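2''-aminoglycoside nucleotidyltransferase (Klebsiella pneumoniae, PDB 4WQK) confers resistance to kanamycin, gentamicin, tobramycin and related aminoglycosides by transferring a nucleotide to their 2''-hydroxyl group in a magnesium-dependent reaction. Local coordinates at residues A[8-11]-A[12-16]; A[59-62]-A[63-67]; A[71-75]-A[76-80]. All coordinates share one frame; numbering follows the deposited sequence.

Contact 1: A[8-11]-A[12-16]; sequences TLIH and KILAA
Ile-13 climbs back along its helix onto Leu-9, one turn earlier. Its CB sits 3.6 Å from the Leu-9 carbonyl O, and CG1, set anti to its own carbonyl carbon (chi1 -69°), passes the same oxygen at 3.3 Å. The tip, CD1, then reaches the branch of the leucine, 3.8 Å from Leu-9 CG, and the two side chains cross at a slant. The oxygen that this isoleucine skirts is already engaged, since Ile-13 N donates to Leu-9 O. One residue further along, Ile-10 and Leu-14 run alongside each other, with Ile-10 CG2 4.0 Å from Leu-14 CD1. The aliphatic chain of Lys-12 lies beside Thr-8, and NZ ends 3.8 Å from Thr-8 CG2; a long chain with a charged end suits a side open to solvent. His-11 reaches strand 114-116, where NE2 donates to the carbonyl O of Ile-116, and its side chain packs on Arg-119. Leu-9, Ile-10 and Ile-13 meet strands 46-51 and 84-93, Leu-14 joins His-11 on strand 119-121, and Thr-8 and Lys-12 are exposed: an amphipathic alpha-helix packed between the main sheet of the nucleotidyltransferase fold and the 114-121 hairpin.

Contact 2: A[59-62]-A[63-67]; sequences EAIV and EMLGG
Ile-61 and Leu-65 stand side by side and point the same way, one helical turn apart, with Ile-61 CG2 4.1 Å from Leu-65 CD1. The leucine leans back because its CG is anti to its carbonyl carbon (chi1 -72°), which carries CG past the Ile-61 carbonyl O at 3.4 Å. Both residues are apolar where helix 5-19 packs against them. Glu-63 also lies back along the helix, its extended chain running over the carbonyl O of Glu-59 with CG 3.3 Å away. The two carboxylates thus come near each other, Glu-59 OE1 being 4.3 Å from Glu-63 OE2, although Arg-55 forms a salt bridge with Glu-59 OE2. Val-62 sends CG1 to within 3.6 Å of Gly-67 C; it is buried and also packs on Ala-79 of strand 76-81, which suits a short branched apolar residue. The helix closes in a Schellman motif: Gly-67 N bonds to Val-62 O at 2.9 Å, Gly-66 N bonds to Glu-63 O at 3.0 Å, and Gly-66 takes the positive phi of 91° that is easiest for glycine. Backbone bonds therefore occupy the carbonyls of Val-62 and Glu-63 as the chain turns away, while the neighbouring glutamates probably repel each other mildly, an effect that Arg-55 would offset.

Contact 3: A[71-75]-A[76-80]; sequences EELDY and GFLAE
Leu-78 lies alongside Glu-71, the two side chains pointing the same way on one face of a beta hairpin. The methyl Leu-78 CD1 sits beside the glutamate's methylenes, 4.0 Å from Glu-71 CB, and reaches OE1 of the same residue at 3.5 Å. With CG anti to the backbone N and the chain extended, Glu-71 lends its methylenes to the leucine and carries its carboxylate to the solvent-exposed side, with OE1 still against the methyl. Leu-73, two residues on, crosses Leu-78 at about a right angle, and its CD1 touches Leu-78 CD2 at 3.7 Å. Apolar branches thus meet on this face between the two strands.

The backbones hold this register. Glu-71 and Leu-78 form a hydrogen-bonded antiparallel pair, Leu-78 N donating to Glu-71 O at 2.8 Å while the return bond is longer. Nearer the turn, Leu-73 N donates to Gly-76 O, also at 2.8 Å. Gly-76, with phi 156°, accepts a conformation in which a CB would collide with the carbonyl O of Tyr-75.

Glu-72 and Phe-77 are the non-hydrogen-bonded pair on the other face. Glu-72 bends at chi2 (68°), bringing OE1 to 3.9 Å from Phe-77 CB, and its carboxylate plane is 25° from that of the ring; Arg-55 is its salt-bridge partner. The buried phenylalanine packs on Leu-58 of helix 55-64, a setting that suits a large apolar ring, and meets the ring of Phe-50. Strand 76-81 pairs on its other edge with strand 84-93, where Leu-78 touches Asp-87, a magnesium ligand.

How the contacts relate
The three contacts follow one another in the N-terminal domain and form a chain of touches. Contact 1 and contact 2, centres 11 Å apart, bring helix 5-19 against the end of helix 55-64: Ile-13 CG1 lies 3.7 Å from Leu-65 CD1, and Ala-16 CB packs on Ile-61 CG1. Contact 2 meets contact 3 where Val-62 CG1 touches Ala-79 CB at 4.1 Å, whereas contacts 1 and 3 stay about 7 Å apart at their nearest atoms. Contact 3 comes closest to the catalytic centre, with the Leu-78 side chain about 6 Å from a bound magnesium ion. In contact 1, the side chain of Ile-10 is about 10 Å from a bound magnesium ion.

Contact 1: A[8-11]-A[12-16]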
loop_
_atom_site.group_PDB
_atom_site.type_symbol
_atom_site.label_atom_id
_atom_site.label_comp_id
_atom_site.label_asym_id
_atom_site.label_seq_id
_atom_site.Cartn_x
_atom_site.Cartn_y
_atom_site.Cartn_z
ATOM N N THR A 8 -12.452 -0.328 -11.005
ATOM C CA THR A 8 -12.633 -1.447 -11.928
ATOM C C THR A 8 -11.288 -2.145 -12.135
ATOM O O THR A 8 -11.203 -3.388 -12.125
ATOM C CB THR A 8 -13.201 -0.975 -13.263
ATOM O OG1 THR A 8 -14.510 -0.428 -13.047
ATOM C CG2 THR A 8 -13.311 -2.139 -14.220
ATOM N N LEU A 9 -10.194 -1.370 -12.244
ATOM C CA LEU A 9 -8.874 -1.955 -12.422
ATOM C C LEU A 9 -8.395 -2.729 -11.203
ATOM O O LEU A 9 -7.842 -3.836 -11.334
ATOM C CB LEU A 9 -7.862 -0.855 -12.795
ATOM C CG LEU A 9 -6.441 -1.394 -12.986
ATOM C CD1 LEU A 9 -6.366 -2.380 -14.154
ATOM C CD2 LEU A 9 -5.541 -0.185 -13.274
ATOM N N ILE A 10 -8.587 -2.189 -9.999
ATOM C CA ILE A 10 -8.283 -2.880 -8.758
ATOM C C ILE A 10 -9.036 -4.214 -8.726
ATOM O O ILE A 10 -8.439 -5.261 -8.409
ATOM C CB ILE A 10 -8.646 -2.020 -7.518
ATOM C CG1 ILE A 10 -7.656 -0.865 -7.389
ATOM C CG2 ILE A 10 -8.619 -2.878 -6.264
ATOM C CD1 ILE A 10 -8.113 0.230 -6.382
ATOM N N HIS A 11 -10.318 -4.180 -9.059
ATOM C CA HIS A 11 -11.075 -5.450 -9.034
ATOM C C HIS A 11 -10.505 -6.432 -10.069
ATOM O O HIS A 11 -10.369 -7.660 -9.771
ATOM C CB HIS A 11 -12.580 -5.239 -9.277
ATOM C CG HIS A 11 -13.307 -4.677 -8.083
ATOM N ND1 HIS A 11 -14.675 -4.813 -7.943
ATOM C CD2 HIS A 11 -12.881 -4.004 -6.990
ATOM C CE1 HIS A 11 -15.053 -4.240 -6.809
ATOM N NE2 HIS A 11 -13.983 -3.728 -6.217
ATOM N N LYS A 12 -10.172 -5.966 -11.265
ATOM C CA LYS A 12 -9.566 -6.890 -12.250
ATOM C C LYS A 12 -8.241 -7.485 -11.781
ATOM O O LYS A 12 -8.000 -8.689 -11.978
ATOM C CB LYS A 12 -9.323 -6.201 -13.591
ATOM C CG LYS A 12 -10.548 -5.935 -14.397
ATOM C CD LYS A 12 -10.216 -5.218 -15.716
ATOM C CE LYS A 12 -11.471 -5.078 -16.572
ATOM N NZ LYS A 12 -11.502 -3.741 -17.211
ATOM N N ILE A 13 -7.355 -6.673 -11.200
ATOM C CA ILE A 13 -6.074 -7.170 -10.712
ATOM C C ILE A 13 -6.287 -8.210 -9.624
ATOM O O ILE A 13 -5.652 -9.295 -9.649
ATOM C CB ILE A 13 -5.227 -6.012 -10.187
ATOM C CG1 ILE A 13 -4.805 -5.136 -11.356
ATOM C CG2 ILE A 13 -3.982 -6.528 -9.484
ATOM C CD1 ILE A 13 -4.295 -3.755 -10.891
ATOM N N LEU A 14 -7.173 -7.912 -8.664
ATOM C CA LEU A 14 -7.354 -8.823 -7.548
ATOM C C LEU A 14 -8.049 -10.095 -8.015
ATOM O O LEU A 14 -7.788 -11.186 -7.456
ATOM C CB LEU A 14 -8.141 -8.168 -6.422
ATOM C CG LEU A 14 -7.362 -6.999 -5.818
ATOM C CD1 LEU A 14 -8.211 -6.472 -4.674
ATOM C CD2 LEU A 14 -6.008 -7.440 -5.277
ATOM N N ALA A 15 -8.940 -10.035 -9.022
ATOM C CA ALA A 15 -9.574 -11.254 -9.550
ATOM C C ALA A 15 -8.498 -12.168 -10.127
ATOM O O ALA A 15 -8.516 -13.392 -9.896
ATOM C CB ALA A 15 -10.581 -10.930 -10.592
ATOM N N ALA A 16 -7.613 -11.586 -10.907
ATOM C CA ALA A 16 -6.567 -12.399 -11.526
ATOM C C ALA A 16 -5.625 -12.951 -10.449
ATOM O O ALA A 16 -5.143 -14.096 -10.567
ATOM C CB ALA A 16 -5.812 -11.558 -12.539
#

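Contact 2: A[59-62]-A[63-67]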
loop_
_atom_site.group_PDB
_atom_site.type_symbol
_atom_site.label_atom_id
_atom_site.label_comp_id
_atom_site.label_asym_id
_atom_site.label_seq_id
_atom_site.Cartn_x
_atom_site.Cartn_y
_atom_site.Cartn_z
ATOM N N GLU A 59 3.763 -9.583 -12.533
ATOM C CA GLU A 59 4.075 -9.023 -13.845
ATOM C C GLU A 59 3.188 -9.699 -14.914
ATOM O O GLU A 59 2.750 -9.055 -15.858
ATOM C CB GLU A 59 5.565 -9.175 -14.193
ATOM C CG GLU A 59 6.487 -8.290 -13.339
ATOM C CD GLU A 59 7.921 -8.234 -13.879
ATOM O OE1 GLU A 59 8.174 -8.612 -15.052
ATOM O OE2 GLU A 59 8.828 -7.776 -13.154
ATOM N N ALA A 60 2.914 -10.987 -14.748
ATOM C CA ALA A 60 2.067 -11.674 -15.717
ATOM C C ALA A 60 0.635 -11.126 -15.683
ATOM O O ALA A 60 -0.003 -11.021 -16.737
ATOM C CB ALA A 60 2.081 -13.199 -15.464
ATOM N N ILE A 61 0.137 -10.791 -14.489
ATOM C CA ILE A 61 -1.185 -10.184 -14.386
ATOM C C ILE A 61 -1.202 -8.852 -15.130
ATOM O O ILE A 61 -2.106 -8.581 -15.940
ATOM C CB ILE A 61 -1.578 -10.009 -12.921
ATOM C CG1 ILE A 61 -1.870 -11.390 -12.297
ATOM C CG2 ILE A 61 -2.761 -9.035 -12.781
ATOM C CD1 ILE A 61 -1.986 -11.322 -10.776
ATOM N N VAL A 62 -0.169 -8.045 -14.895
ATOM C CA VAL A 62 -0.075 -6.745 -15.557
ATOM C C VAL A 62 -0.102 -6.900 -17.072
ATOM O O VAL A 62 -0.845 -6.203 -17.770
ATOM C CB VAL A 62 1.217 -5.997 -15.126
ATOM C CG1 VAL A 62 1.501 -4.776 -16.021
ATOM C CG2 VAL A 62 1.134 -5.600 -13.646
ATOM N N GLU A 63 0.710 -7.810 -17.587
ATOM C CA GLU A 63 0.780 -8.032 -19.033
ATOM C C GLU A 63 -0.546 -8.545 -19.587
ATOM O O GLU A 63 -0.936 -8.177 -20.694
ATOM C CB GLU A 63 1.916 -9.000 -19.359
ATOM C CG GLU A 63 3.289 -8.390 -19.056
ATOM C CD GLU A 63 4.419 -9.407 -19.048
ATOM O OE1 GLU A 63 4.326 -10.417 -19.783
ATOM O OE2 GLU A 63 5.406 -9.190 -18.301
ATOM N N MET A 64 -1.215 -9.422 -18.841
ATOM C CA MET A 64 -2.459 -10.010 -19.304
ATOM C C MET A 64 -3.525 -8.922 -19.438
ATOM O O MET A 64 -4.387 -8.985 -20.317
ATOM C CB MET A 64 -2.895 -11.108 -18.325
ATOM C CG MET A 64 -4.016 -11.963 -18.810
ATOM S SD MET A 64 -5.273 -12.123 -17.576
ATOM C CE MET A 64 -5.935 -10.513 -17.864
ATOM N N LEU A 65 -3.444 -7.921 -18.581
ATOM C CA LEU A 65 -4.375 -6.783 -18.580
ATOM C C LEU A 65 -3.967 -5.688 -19.574
ATOM O O LEU A 65 -4.602 -4.620 -19.652
ATOM C CB LEU A 65 -4.455 -6.223 -17.162
ATOM C CG LEU A 65 -5.208 -7.091 -16.169
ATOM C CD1 LEU A 65 -5.175 -6.438 -14.810
ATOM C CD2 LEU A 65 -6.653 -7.306 -16.607
ATOM N N GLY A 66 -2.906 -5.942 -20.326
ATOM C CA GLY A 66 -2.495 -5.063 -21.420
ATOM C C GLY A 66 -1.511 -3.979 -21.016
ATOM O O GLY A 66 -1.239 -3.059 -21.788
ATOM N N GLY A 67 -0.940 -4.110 -19.826
ATOM C CA GLY A 67 0.021 -3.135 -19.346
ATOM C C GLY A 67 1.465 -3.591 -19.430
ATOM O O GLY A 67 1.805 -4.623 -20.038
#

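Contact 3: A[71-75]-A[76-80]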
loop_
_atom_site.group_PDB
_atom_site.type_symbol
_atom_site.label_atom_id
_atom_site.label_comp_id
_atom_site.label_asym_id
_atom_site.label_seq_id
_atom_site.Cartn_x
_atom_site.Cartn_y
_atom_site.Cartn_z
ATOM N N GLU A 71 9.073 1.319 -14.841
ATOM C CA GLU A 71 10.199 1.915 -14.134
ATOM C C GLU A 71 10.566 0.948 -13.025
ATOM O O GLU A 71 9.694 0.419 -12.329
ATOM C CB GLU A 71 9.813 3.300 -13.595
ATOM C CG GLU A 71 10.872 4.036 -12.816
ATOM C CD GLU A 71 10.560 5.527 -12.689
ATOM O OE1 GLU A 71 9.598 5.986 -13.350
ATOM O OE2 GLU A 71 11.280 6.239 -11.948
ATOM N N GLU A 72 11.852 0.690 -12.886
ATOM C CA GLU A 72 12.356 -0.147 -11.824
ATOM C C GLU A 72 12.830 0.799 -10.734
ATOM O O GLU A 72 13.524 1.748 -11.024
ATOM C CB GLU A 72 13.497 -1.027 -12.346
ATOM C CG GLU A 72 13.996 -2.053 -11.385
ATOM C CD GLU A 72 12.964 -3.142 -11.129
ATOM O OE1 GLU A 72 12.153 -3.414 -12.034
ATOM O OE2 GLU A 72 12.963 -3.681 -10.003
ATOM N N LEU A 73 12.399 0.574 -9.498
ATOM C CA LEU A 73 12.824 1.423 -8.392
ATOM C C LEU A 73 13.782 0.650 -7.505
ATOM O O LEU A 73 13.988 -0.549 -7.722
ATOM C CB LEU A 73 11.613 1.892 -7.590
ATOM C CG LEU A 73 10.480 2.458 -8.447
ATOM C CD1 LEU A 73 9.188 2.397 -7.677
ATOM C CD2 LEU A 73 10.778 3.870 -8.855
ATOM N N ASP A 74 14.321 1.309 -6.490
ATOM C CA ASP A 74 15.247 0.654 -5.577
ATOM C C ASP A 74 14.525 -0.466 -4.845
ATOM O O ASP A 74 15.074 -1.551 -4.687
ATOM C CB ASP A 74 15.848 1.651 -4.583
ATOM C CG ASP A 74 17.140 2.281 -5.094
ATOM O OD1 ASP A 74 17.798 1.680 -5.977
ATOM O OD2 ASP A 74 17.521 3.369 -4.599
ATOM N N TYR A 75 13.278 -0.207 -4.454
ATOM C CA TYR A 75 12.493 -1.170 -3.669
ATOM C C TYR A 75 11.123 -1.470 -4.214
ATOM O O TYR A 75 10.181 -1.551 -3.442
ATOM C CB TYR A 75 12.324 -0.674 -2.240
ATOM C CG TYR A 75 13.622 -0.580 -1.513
ATOM C CD1 TYR A 75 14.223 -1.719 -0.988
ATOM C CD2 TYR A 75 14.270 0.638 -1.366
ATOM C CE1 TYR A 75 15.426 -1.643 -0.323
ATOM C CE2 TYR A 75 15.474 0.724 -0.708
ATOM C CZ TYR A 75 16.049 -0.419 -0.185
ATOM O OH TYR A 75 17.250 -0.333 0.478
ATOM N N GLY A 76 11.031 -1.681 -5.514
ATOM C CA GLY A 76 9.781 -2.015 -6.171
ATOM C C GLY A 76 9.828 -1.622 -7.634
ATOM O O GLY A 76 10.927 -1.464 -8.197
ATOM N N PHE A 77 8.655 -1.499 -8.258
ATOM C CA PHE A 77 8.584 -1.106 -9.660
ATOM C C PHE A 77 7.272 -0.368 -9.896
ATOM O O PHE A 77 6.337 -0.530 -9.095
ATOM C CB PHE A 77 8.719 -2.330 -10.599
ATOM C CG PHE A 77 7.567 -3.335 -10.517
ATOM C CD1 PHE A 77 6.445 -3.191 -11.321
ATOM C CD2 PHE A 77 7.608 -4.402 -9.633
ATOM C CE1 PHE A 77 5.406 -4.108 -11.270
ATOM C CE2 PHE A 77 6.554 -5.311 -9.566
ATOM C CZ PHE A 77 5.459 -5.159 -10.390
ATOM N N LEU A 78 7.230 0.441 -10.955
ATOM C CA LEU A 78 6.008 1.111 -11.443
ATOM C C LEU A 78 5.546 0.386 -12.682
ATOM O O LEU A 78 6.359 0.011 -13.544
ATOM C CB LEU A 78 6.232 2.599 -11.770
ATOM C CG LEU A 78 6.888 3.417 -10.662
ATOM C CD1 LEU A 78 7.144 4.877 -11.131
ATOM C CD2 LEU A 78 6.052 3.353 -9.387
ATOM N N ALA A 79 4.241 0.133 -12.745
ATOM C CA ALA A 79 3.632 -0.414 -13.953
ATOM C C ALA A 79 2.520 0.503 -14.423
ATOM O O ALA A 79 1.956 1.283 -13.637
ATOM C CB ALA A 79 3.076 -1.787 -13.682
ATOM N N GLU A 80 2.234 0.468 -15.721
ATOM C CA GLU A 80 1.083 1.201 -16.226
ATOM C C GLU A 80 0.144 0.245 -16.931
ATOM O O GLU A 80 0.570 -0.665 -17.627
ATOM C CB GLU A 80 1.489 2.347 -17.176
ATOM C CG GLU A 80 2.234 1.935 -18.412
ATOM C CD GLU A 80 2.482 3.113 -19.345
ATOM O OE1 GLU A 80 3.110 4.112 -18.915
ATOM O OE2 GLU A 80 2.027 3.039 -20.512
#